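Local coordinates for protein sulfate transporter 4.1, chloroplastic (Arabidopsis thaliana, PDB 7LHV) that cotransports protons and sulfate across a membrane and may play a role in regulating sulfate assimilation, at residues A[144-149]-A[400-405]; A[103-108]-A[394-399]; A[97-102]-A[408-413]. All blocks are in the same frame, centred on the assembly; numbering follows the deposited sequence.

Contact 1: A[144-149]-A[400-405]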
ATOM      1  N   SER A 144      23.950  13.821  11.483  1.00 62.31           N
ATOM      2  CA  SER A 144      24.093  15.055  10.723  1.00 62.31           C
ATOM      3  C   SER A 144      24.932  16.064  11.495  1.00 62.31           C
ATOM      4  O   SER A 144      24.879  16.132  12.724  1.00 62.31           O
ATOM      5  CB  SER A 144      22.721  15.644  10.407  1.00 62.31           C
ATOM      6  OG  SER A 144      22.834  16.719   9.493  1.00 62.31           O
ATOM      7  N   ARG A 145      25.716  16.851  10.761  1.00 66.38           N
ATOM      8  CA  ARG A 145      26.575  17.859  11.363  1.00 66.38           C
ATOM      9  C   ARG A 145      26.038  19.276  11.213  1.00 66.38           C
ATOM     10  O   ARG A 145      26.585  20.194  11.832  1.00 66.38           O
ATOM     11  CB  ARG A 145      27.983  17.782  10.760  1.00 66.38           C
ATOM     12  CG  ARG A 145      28.655  16.437  10.953  1.00 66.38           C
ATOM     13  CD  ARG A 145      29.978  16.368  10.216  1.00 66.38           C
ATOM     14  NE  ARG A 145      30.519  15.015  10.204  1.00 66.38           N
ATOM     15  CZ  ARG A 145      31.581  14.641   9.502  1.00 66.38           C
ATOM     16  NH1 ARG A 145      32.245  15.497   8.744  1.00 66.38           N
ATOM     17  NH2 ARG A 145      31.984  13.375   9.563  1.00 66.38           N
ATOM     18  N   GLN A 146      24.990  19.480  10.416  1.00 63.42           N
ATOM     19  CA  GLN A 146      24.379  20.789  10.267  1.00 63.42           C
ATOM     20  C   GLN A 146      22.914  20.835  10.673  1.00 63.42           C
ATOM     21  O   GLN A 146      22.345  21.930  10.725  1.00 63.42           O
ATOM     22  CB  GLN A 146      24.495  21.292   8.817  1.00 63.42           C
ATOM     23  CG  GLN A 146      25.886  21.730   8.378  1.00 63.42           C
ATOM     24  CD  GLN A 146      26.860  20.583   8.253  1.00 63.42           C
ATOM     25  OE1 GLN A 146      27.884  20.545   8.932  1.00 63.42           O
ATOM     26  NE2 GLN A 146      26.547  19.637   7.376  1.00 63.42           N
ATOM     27  N   LEU A 147      22.289  19.696  10.951  1.00 55.48           N
ATOM     28  CA  LEU A 147      20.876  19.687  11.300  1.00 55.48           C
ATOM     29  C   LEU A 147      20.653  20.324  12.665  1.00 55.48           C
ATOM     30  O   LEU A 147      21.404  20.082  13.612  1.00 55.48           O
ATOM     31  CB  LEU A 147      20.334  18.260  11.294  1.00 55.48           C
ATOM     32  CG  LEU A 147      18.820  18.128  11.429  1.00 55.48           C
ATOM     33  CD1 LEU A 147      18.145  18.467  10.125  1.00 55.48           C
ATOM     34  CD2 LEU A 147      18.441  16.734  11.870  1.00 55.48           C
ATOM     35  N   ALA A 148      19.607  21.138  12.761  1.00 55.07           N
ATOM     36  CA  ALA A 148      19.230  21.804  14.000  1.00 55.07           C
ATOM     37  C   ALA A 148      17.972  21.155  14.554  1.00 55.07           C
ATOM     38  O   ALA A 148      16.966  21.037  13.847  1.00 55.07           O
ATOM     39  CB  ALA A 148      19.007  23.298  13.773  1.00 55.07           C
ATOM     40  N   ILE A 149      18.026  20.752  15.822  1.00 53.77           N
ATOM     41  CA  ILE A 149      16.978  19.966  16.462  1.00 53.77           C
ATOM     42  C   ILE A 149      16.225  20.856  17.438  1.00 53.77           C
ATOM     43  O   ILE A 149      16.839  21.578  18.232  1.00 53.77           O
ATOM     44  CB  ILE A 149      17.565  18.735  17.170  1.00 53.77           C
ATOM     45  CG1 ILE A 149      17.942  17.686  16.133  1.00 53.77           C
ATOM     46  CG2 ILE A 149      16.580  18.155  18.160  1.00 53.77           C
ATOM     47  CD1 ILE A 149      16.792  17.296  15.253  1.00 53.77           C
ATOM     48  N   SER A 400      25.781  29.492   7.807  1.00 74.50           N
ATOM     49  CA  SER A 400      26.674  29.971   8.854  1.00 74.50           C
ATOM     50  C   SER A 400      27.993  29.213   8.885  1.00 74.50           C
ATOM     51  O   SER A 400      28.760  29.370   9.839  1.00 74.50           O
ATOM     52  CB  SER A 400      25.988  29.876  10.219  1.00 74.50           C
ATOM     53  OG  SER A 400      24.795  30.638  10.235  1.00 74.50           O
ATOM     54  N   GLU A 401      28.259  28.399   7.861  1.00 79.82           N
ATOM     55  CA  GLU A 401      29.509  27.649   7.729  1.00 79.82           C
ATOM     56  C   GLU A 401      29.722  26.696   8.903  1.00 79.82           C
ATOM     57  O   GLU A 401      30.849  26.481   9.351  1.00 79.82           O
ATOM     58  CB  GLU A 401      30.704  28.592   7.573  1.00 79.82           C
ATOM     59  CG  GLU A 401      30.690  29.413   6.296  1.00 79.82           C
ATOM     60  CD  GLU A 401      30.857  28.565   5.054  1.00 79.82           C
ATOM     61  OE1 GLU A 401      31.553  27.531   5.124  1.00 79.82           O
ATOM     62  OE2 GLU A 401      30.292  28.937   4.004  1.00 79.82           O
ATOM     63  N   ALA A 402      28.636  26.114   9.401  1.00 75.02           N
ATOM     64  CA  ALA A 402      28.749  25.114  10.454  1.00 75.02           C
ATOM     65  C   ALA A 402      29.404  23.856   9.899  1.00 75.02           C
ATOM     66  O   ALA A 402      29.005  23.348   8.847  1.00 75.02           O
ATOM     67  CB  ALA A 402      27.376  24.787  11.032  1.00 75.02           C
ATOM     68  N   LYS A 403      30.406  23.347  10.612  1.00 76.88           N
ATOM     69  CA  LYS A 403      31.202  22.220  10.147  1.00 76.88           C
ATOM     70  C   LYS A 403      30.901  20.929  10.891  1.00 76.88           C
ATOM     71  O   LYS A 403      30.692  19.888  10.260  1.00 76.88           O
ATOM     72  CB  LYS A 403      32.696  22.552  10.262  1.00 76.88           C
ATOM     73  CG  LYS A 403      33.127  23.723   9.401  1.00 76.88           C
ATOM     74  CD  LYS A 403      32.836  23.445   7.938  1.00 76.88           C
ATOM     75  CE  LYS A 403      33.190  24.631   7.063  1.00 76.88           C
ATOM     76  NZ  LYS A 403      32.840  24.379   5.638  1.00 76.88           N
ATOM     77  N   THR A 404      30.874  20.962  12.214  1.00 73.51           N
ATOM     78  CA  THR A 404      30.646  19.776  13.024  1.00 73.51           C
ATOM     79  C   THR A 404      29.353  19.933  13.819  1.00 73.51           C
ATOM     80  O   THR A 404      28.619  20.911  13.674  1.00 73.51           O
ATOM     81  CB  THR A 404      31.829  19.521  13.960  1.00 73.51           C
ATOM     82  OG1 THR A 404      31.911  20.575  14.927  1.00 73.51           O
ATOM     83  CG2 THR A 404      33.123  19.465  13.173  1.00 73.51           C
ATOM     84  N   GLY A 405      29.079  18.942  14.664  1.00 72.37           N
ATOM     85  CA  GLY A 405      27.923  18.990  15.536  1.00 72.37           C
ATOM     86  C   GLY A 405      28.085  19.860  16.758  1.00 72.37           C
ATOM     87  O   GLY A 405      27.122  20.033  17.510  1.00 72.37           O
TER
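Arg145 sets CG beside its backbone N (chi1 -59°), and an extended chi2 (174°) carries CD out to the carbonyl of Lys403. CB lies 3.5 Å from Lys403 O, and CD is 3.6 Å from the same Lys403 O, so one carbonyl oxygen meets the side chain at two carbons. The guanidinium lies beyond the contact, in a cation-pi contact with Tyr361, whose hydroxyl also hydrogen-bonds Arg145 N. Gln146 likewise holds CG anti to its carbonyl carbon, then bends at chi2 (69°). Its CG is 3.5 Å from Ala402 O and faces the methyl CB of Ala402. The nearest CA pair of the two backbones is Arg145 and Gly405, 4.5 Å apart. One loop leads from helix 125-141 into the short strand 149-150; the other joins helix 391-399 to helix 406-426. Both belong to the membrane part of this SLC26 transporter. Thr404 precedes helix 406-426, giving a weak OG1 cap to Leu406 N and a hydrogen bond to Asp98 OD2; Asp98 OD1 takes Lys403 N. No clear hydrogen bond joins the two loops directly: side-chain carbons of Arg145 and Gln146 lie against the carbonyls of 402-403. Polar anchoring comes from residues outside them, Asp98 and Asn397 on helices and Tyr361 in a loop, which implies that the loops are held together largely indirectly.

Contact 2: A[103-108]-A[394-399]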
ATOM      1  N   ILE A 103      25.852  30.298  18.060  1.00 65.90           N
ATOM      2  CA  ILE A 103      25.276  31.529  18.594  1.00 65.90           C
ATOM      3  C   ILE A 103      24.130  32.002  17.710  1.00 65.90           C
ATOM      4  O   ILE A 103      23.053  32.373  18.199  1.00 65.90           O
ATOM      5  CB  ILE A 103      26.362  32.610  18.741  1.00 65.90           C
ATOM      6  CG1 ILE A 103      27.273  32.296  19.926  1.00 65.90           C
ATOM      7  CG2 ILE A 103      25.734  33.982  18.903  1.00 65.90           C
ATOM      8  CD1 ILE A 103      28.489  33.186  20.010  1.00 65.90           C
ATOM      9  N   THR A 104      24.339  31.979  16.393  1.00 65.66           N
ATOM     10  CA  THR A 104      23.310  32.422  15.459  1.00 65.66           C
ATOM     11  C   THR A 104      22.051  31.569  15.576  1.00 65.66           C
ATOM     12  O   THR A 104      20.931  32.093  15.645  1.00 65.66           O
ATOM     13  CB  THR A 104      23.868  32.374  14.038  1.00 65.66           C
ATOM     14  OG1 THR A 104      24.967  33.288  13.925  1.00 65.66           O
ATOM     15  CG2 THR A 104      22.813  32.742  13.031  1.00 65.66           C
ATOM     16  N   VAL A 105      22.219  30.247  15.626  1.00 61.87           N
ATOM     17  CA  VAL A 105      21.068  29.356  15.691  1.00 61.87           C
ATOM     18  C   VAL A 105      20.345  29.506  17.023  1.00 61.87           C
ATOM     19  O   VAL A 105      19.115  29.492  17.070  1.00 61.87           O
ATOM     20  CB  VAL A 105      21.499  27.902  15.431  1.00 61.87           C
ATOM     21  CG1 VAL A 105      20.390  26.942  15.814  1.00 61.87           C
ATOM     22  CG2 VAL A 105      21.860  27.724  13.974  1.00 61.87           C
ATOM     23  N   GLY A 106      21.084  29.655  18.125  1.00 61.41           N
ATOM     24  CA  GLY A 106      20.430  29.850  19.410  1.00 61.41           C
ATOM     25  C   GLY A 106      19.636  31.141  19.472  1.00 61.41           C
ATOM     26  O   GLY A 106      18.523  31.176  20.013  1.00 61.41           O
ATOM     27  N   ILE A 107      20.196  32.219  18.916  1.00 59.55           N
ATOM     28  CA  ILE A 107      19.481  33.491  18.872  1.00 59.55           C
ATOM     29  C   ILE A 107      18.214  33.359  18.040  1.00 59.55           C
ATOM     30  O   ILE A 107      17.152  33.867  18.416  1.00 59.55           O
ATOM     31  CB  ILE A 107      20.402  34.606  18.341  1.00 59.55           C
ATOM     32  CG1 ILE A 107      21.404  35.022  19.417  1.00 59.55           C
ATOM     33  CG2 ILE A 107      19.592  35.804  17.887  1.00 59.55           C
ATOM     34  CD1 ILE A 107      22.428  36.020  18.938  1.00 59.55           C
ATOM     35  N   MET A 108      18.301  32.674  16.897  1.00 60.73           N
ATOM     36  CA  MET A 108      17.104  32.456  16.089  1.00 60.73           C
ATOM     37  C   MET A 108      16.120  31.515  16.774  1.00 60.73           C
ATOM     38  O   MET A 108      14.913  31.588  16.523  1.00 60.73           O
ATOM     39  CB  MET A 108      17.495  31.909  14.716  1.00 60.73           C
ATOM     40  CG  MET A 108      16.326  31.626  13.793  1.00 60.73           C
ATOM     41  SD  MET A 108      16.776  30.619  12.372  1.00 60.73           S
ATOM     42  CE  MET A 108      15.619  31.234  11.155  1.00 60.73           C
ATOM     43  N   SER A 394      18.140  24.608  10.261  1.00 59.10           N
ATOM     44  CA  SER A 394      19.205  23.839   9.626  1.00 59.10           C
ATOM     45  C   SER A 394      19.825  24.613   8.474  1.00 59.10           C
ATOM     46  O   SER A 394      21.046  24.604   8.298  1.00 59.10           O
ATOM     47  CB  SER A 394      18.677  22.494   9.137  1.00 59.10           C
ATOM     48  OG  SER A 394      18.058  21.785  10.191  1.00 59.10           O
ATOM     49  N   ALA A 395      18.999  25.294   7.678  1.00 63.67           N
ATOM     50  CA  ALA A 395      19.544  26.153   6.634  1.00 63.67           C
ATOM     51  C   ALA A 395      20.437  27.229   7.235  1.00 63.67           C
ATOM     52  O   ALA A 395      21.621  27.327   6.893  1.00 63.67           O
ATOM     53  CB  ALA A 395      18.410  26.779   5.824  1.00 63.67           C
ATOM     54  N   VAL A 396      19.907  27.983   8.203  1.00 64.39           N
ATOM     55  CA  VAL A 396      20.671  29.071   8.812  1.00 64.39           C
ATOM     56  C   VAL A 396      21.993  28.553   9.362  1.00 64.39           C
ATOM     57  O   VAL A 396      23.026  29.227   9.283  1.00 64.39           O
ATOM     58  CB  VAL A 396      19.831  29.764   9.899  1.00 64.39           C
ATOM     59  CG1 VAL A 396      20.701  30.650  10.768  1.00 64.39           C
ATOM     60  CG2 VAL A 396      18.721  30.572   9.260  1.00 64.39           C
ATOM     61  N   ASN A 397      21.984  27.339   9.910  1.00 66.28           N
ATOM     62  CA  ASN A 397      23.227  26.678  10.285  1.00 66.28           C
ATOM     63  C   ASN A 397      24.103  26.424   9.062  1.00 66.28           C
ATOM     64  O   ASN A 397      25.333  26.517   9.138  1.00 66.28           O
ATOM     65  CB  ASN A 397      22.913  25.368  11.003  1.00 66.28           C
ATOM     66  CG  ASN A 397      23.933  25.022  12.057  1.00 66.28           C
ATOM     67  OD1 ASN A 397      24.590  25.900  12.610  1.00 66.28           O
ATOM     68  ND2 ASN A 397      24.066  23.737  12.352  1.00 66.28           N
ATOM     69  N   ASN A 398      23.483  26.085   7.929  1.00 69.79           N
ATOM     70  CA  ASN A 398      24.249  25.726   6.740  1.00 69.79           C
ATOM     71  C   ASN A 398      25.014  26.919   6.177  1.00 69.79           C
ATOM     72  O   ASN A 398      26.221  26.823   5.931  1.00 69.79           O
ATOM     73  CB  ASN A 398      23.332  25.122   5.678  1.00 69.79           C
ATOM     74  CG  ASN A 398      24.097  24.375   4.608  1.00 69.79           C
ATOM     75  OD1 ASN A 398      24.872  23.469   4.907  1.00 69.79           O
ATOM     76  ND2 ASN A 398      23.888  24.753   3.355  1.00 69.79           N
ATOM     77  N   GLU A 399      24.344  28.059   5.962  1.00 74.03           N
ATOM     78  CA  GLU A 399      25.144  29.175   5.455  1.00 74.03           C
ATOM     79  C   GLU A 399      25.943  29.876   6.544  1.00 74.03           C
ATOM     80  O   GLU A 399      26.721  30.781   6.226  1.00 74.03           O
ATOM     81  CB  GLU A 399      24.340  30.240   4.686  1.00 74.03           C
ATOM     82  CG  GLU A 399      23.369  31.110   5.470  1.00 74.03           C
ATOM     83  CD  GLU A 399      22.021  30.478   5.641  1.00 74.03           C
ATOM     84  OE1 GLU A 399      21.915  29.262   5.420  1.00 74.03           O
ATOM     85  OE2 GLU A 399      21.063  31.202   5.984  1.00 74.03           O
TER
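Thr104 meets Val396 methyl to methyl, its CG2 lying 3.7 Å from Val396 CG1, while its hydroxyl OG1 hydrogen-bonds back to Met100 O in its own helix. The motif is an antiparallel helix pair: segment 103-108 of helix 91-119, which is predicted to span the membrane, runs at 154° to segment 394-399 of the short helix 391-399, with axes 9.5 Å apart. Helix 391-399 follows strand 388-389, which pairs antiparallel with strand 149-150, in keeping with the short strands and half-helices of SLC26 transporters. Next, Val105 points toward the partner helix and brings CG2 to 3.6 Å from Asn397 OD1, the two side chains crossing at about a right angle. The amide nitrogen of Asn397 instead hydrogen-bonds Gln146 O, which ties the short helix to a third element. One turn on from Thr104, Met108 begins with CG anti to the backbone N (chi1 179°) and reaches across to the other branch of Val396. Ala286 of helix 284-300 borders both Thr104 and Met108. Val396 therefore divides its methyls between two residues of the long helix: CG1 faces Thr104, and CG2 lies 3.7 Å from both Met108 SD and Met108 CE.

Contact 3: A[97-102]-A[408-413]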
ATOM      1  N   LEU A  97      33.928  28.804  13.317  1.00 81.78           N
ATOM      2  CA  LEU A  97      32.715  28.623  12.525  1.00 81.78           C
ATOM      3  C   LEU A  97      31.601  27.986  13.348  1.00 81.78           C
ATOM      4  O   LEU A  97      30.443  28.415  13.275  1.00 81.78           O
ATOM      5  CB  LEU A  97      33.022  27.786  11.287  1.00 81.78           C
ATOM      6  CG  LEU A  97      33.937  28.467  10.268  1.00 81.78           C
ATOM      7  CD1 LEU A  97      34.209  27.546   9.097  1.00 81.78           C
ATOM      8  CD2 LEU A  97      33.332  29.775   9.790  1.00 81.78           C
ATOM      9  N   ASP A  98      31.932  26.969  14.148  1.00 78.16           N
ATOM     10  CA  ASP A  98      30.934  26.315  14.981  1.00 78.16           C
ATOM     11  C   ASP A  98      30.387  27.261  16.040  1.00 78.16           C
ATOM     12  O   ASP A  98      29.185  27.260  16.310  1.00 78.16           O
ATOM     13  CB  ASP A  98      31.531  25.071  15.636  1.00 78.16           C
ATOM     14  CG  ASP A  98      31.727  23.938  14.655  1.00 78.16           C
ATOM     15  OD1 ASP A  98      31.098  23.975  13.580  1.00 78.16           O
ATOM     16  OD2 ASP A  98      32.507  23.013  14.961  1.00 78.16           O
ATOM     17  N   LEU A  99      31.254  28.066  16.657  1.00 76.54           N
ATOM     18  CA  LEU A  99      30.794  29.004  17.674  1.00 76.54           C
ATOM     19  C   LEU A  99      29.847  30.035  17.075  1.00 76.54           C
ATOM     20  O   LEU A  99      28.780  30.320  17.638  1.00 76.54           O
ATOM     21  CB  LEU A  99      31.992  29.687  18.334  1.00 76.54           C
ATOM     22  CG  LEU A  99      31.706  30.568  19.551  1.00 76.54           C
ATOM     23  CD1 LEU A  99      31.324  29.720  20.751  1.00 76.54           C
ATOM     24  CD2 LEU A  99      32.906  31.442  19.870  1.00 76.54           C
ATOM     25  N   MET A 100      30.215  30.599  15.922  1.00 76.48           N
ATOM     26  CA  MET A 100      29.343  31.576  15.283  1.00 76.48           C
ATOM     27  C   MET A 100      28.016  30.950  14.877  1.00 76.48           C
ATOM     28  O   MET A 100      26.950  31.536  15.105  1.00 76.48           O
ATOM     29  CB  MET A 100      30.042  32.192  14.071  1.00 76.48           C
ATOM     30  CG  MET A 100      31.108  33.212  14.433  1.00 76.48           C
ATOM     31  SD  MET A 100      30.571  34.361  15.717  1.00 76.48           S
ATOM     32  CE  MET A 100      29.232  35.212  14.885  1.00 76.48           C
ATOM     33  N   ALA A 101      28.056  29.751  14.287  1.00 70.01           N
ATOM     34  CA  ALA A 101      26.825  29.091  13.869  1.00 70.01           C
ATOM     35  C   ALA A 101      25.941  28.760  15.063  1.00 70.01           C
ATOM     36  O   ALA A 101      24.717  28.923  15.001  1.00 70.01           O
ATOM     37  CB  ALA A 101      27.151  27.828  13.077  1.00 70.01           C
ATOM     38  N   GLY A 102      26.539  28.292  16.159  1.00 66.42           N
ATOM     39  CA  GLY A 102      25.754  27.974  17.338  1.00 66.42           C
ATOM     40  C   GLY A 102      25.106  29.195  17.954  1.00 66.42           C
ATOM     41  O   GLY A 102      23.932  29.156  18.331  1.00 66.42           O
ATOM     42  N   GLY A 408      25.576  22.496  17.365  1.00 67.86           N
ATOM     43  CA  GLY A 408      24.410  22.142  18.156  1.00 67.86           C
ATOM     44  C   GLY A 408      24.633  22.376  19.637  1.00 67.86           C
ATOM     45  O   GLY A 408      23.839  23.053  20.295  1.00 67.86           O
ATOM     46  N   LEU A 409      25.743  21.855  20.169  1.00 66.68           N
ATOM     47  CA  LEU A 409      26.008  21.970  21.600  1.00 66.68           C
ATOM     48  C   LEU A 409      25.985  23.425  22.043  1.00 66.68           C
ATOM     49  O   LEU A 409      25.287  23.783  22.999  1.00 66.68           O
ATOM     50  CB  LEU A 409      27.355  21.336  21.944  1.00 66.68           C
ATOM     51  CG  LEU A 409      27.404  19.820  22.102  1.00 66.68           C
ATOM     52  CD1 LEU A 409      28.827  19.370  22.376  1.00 66.68           C
ATOM     53  CD2 LEU A 409      26.475  19.368  23.210  1.00 66.68           C
ATOM     54  N   ILE A 410      26.717  24.283  21.329  1.00 65.72           N
ATOM     55  CA  ILE A 410      26.730  25.704  21.660  1.00 65.72           C
ATOM     56  C   ILE A 410      25.311  26.249  21.675  1.00 65.72           C
ATOM     57  O   ILE A 410      24.902  26.935  22.620  1.00 65.72           O
ATOM     58  CB  ILE A 410      27.620  26.477  20.672  1.00 65.72           C
ATOM     59  CG1 ILE A 410      29.037  25.903  20.670  1.00 65.72           C
ATOM     60  CG2 ILE A 410      27.638  27.954  21.019  1.00 65.72           C
ATOM     61  CD1 ILE A 410      29.806  26.180  21.939  1.00 65.72           C
ATOM     62  N   THR A 411      24.523  25.904  20.653  1.00 63.43           N
ATOM     63  CA  THR A 411      23.128  26.326  20.625  1.00 63.43           C
ATOM     64  C   THR A 411      22.422  25.908  21.904  1.00 63.43           C
ATOM     65  O   THR A 411      21.814  26.737  22.592  1.00 63.43           O
ATOM     66  CB  THR A 411      22.422  25.732  19.405  1.00 63.43           C
ATOM     67  OG1 THR A 411      22.868  26.400  18.219  1.00 63.43           O
ATOM     68  CG2 THR A 411      20.920  25.886  19.535  1.00 63.43           C
ATOM     69  N   GLY A 412      22.556  24.634  22.273  1.00 62.69           N
ATOM     70  CA  GLY A 412      21.947  24.172  23.506  1.00 62.69           C
ATOM     71  C   GLY A 412      22.423  24.962  24.705  1.00 62.69           C
ATOM     72  O   GLY A 412      21.625  25.346  25.563  1.00 62.69           O
ATOM     73  N   ILE A 413      23.725  25.257  24.755  1.00 61.73           N
ATOM     74  CA  ILE A 413      24.258  26.046  25.860  1.00 61.73           C
ATOM     75  C   ILE A 413      23.537  27.381  25.939  1.00 61.73           C
ATOM     76  O   ILE A 413      23.119  27.813  27.023  1.00 61.73           O
ATOM     77  CB  ILE A 413      25.779  26.226  25.711  1.00 61.73           C
ATOM     78  CG1 ILE A 413      26.494  24.890  25.918  1.00 61.73           C
ATOM     79  CG2 ILE A 413      26.292  27.259  26.696  1.00 61.73           C
ATOM     80  CD1 ILE A 413      27.937  24.896  25.475  1.00 61.73           C
TER
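Ile410 and Gly102 bury the most surface here, the branched side chain of the one set against the bare backbone of the other. Ile410 CB lies 4.1 Å from Gly102 CA, and Ile410 CG2 is equally near that same carbon. Gly102 has no side chain, and the backbones approach until its CA is 4.5 Å from Thr411 CA. Leu99, about one turn earlier, adds the third large share. Its first bond from the backbone points away from the partner helix, but chi1 (-172°) puts CG anti to the backbone N, and chi2 (71°) brings CD1 to Ile410. That methyl is 4.0 Å from Ile410 CD1 and 4.1 Å from Ile410 CG2, so Ile410 meets Leu99 with CD1, and both Leu99 and Gly102 with CG2. This is glycine-mediated close packing of two predicted transmembrane helices of the SLC26 fold, with the axes of the two segments only 7.9 Å apart and an angle of 43° between their N-to-C directions. Beside the apolar patch sits a polar one. Thr411 has OG1 anti to its carbonyl carbon, and this hydroxyl is 3.0 Å from Gly102 O. The hydroxyl hydrogen-bonds Ser407 O in its own helix; with that acceptor competing for the one proton, its bond to Gly102 O is not settled. Thr411 further touches Val105 and Leu109 on the next turns of helix 91-119. Near the start of the segment, the carboxylate of Asp98 turns to the loop before helix 406-426, and the backbone O of Asp98 forms a weak hydrogen bond with Ser407 OG.

Contacts 2 and 3 are buried helix packings that share helix 91-119, whereas contact 1 is a partly buried meeting of loops. Contact 2, the more fully buried of the pair, sets that long helix nearly antiparallel to the short helix 391-399 at side-chain distance; contact 3 brings helix 406-426 in more closely, with Ile410 packed on the bare Gly102 and both Leu99 and Ile410 partly exposed. Contact 1 includes the loop joining those two partner helices and is carried largely by side-chain carbons against backbone carbonyls, with the charged Arg145 covered most. Asp98 bridges contacts 1 and 3, Asn397 and Ser394 contacts 1 and 2. Between contacts 2 and 3 the touching is packing, as where Val105 meets Thr411.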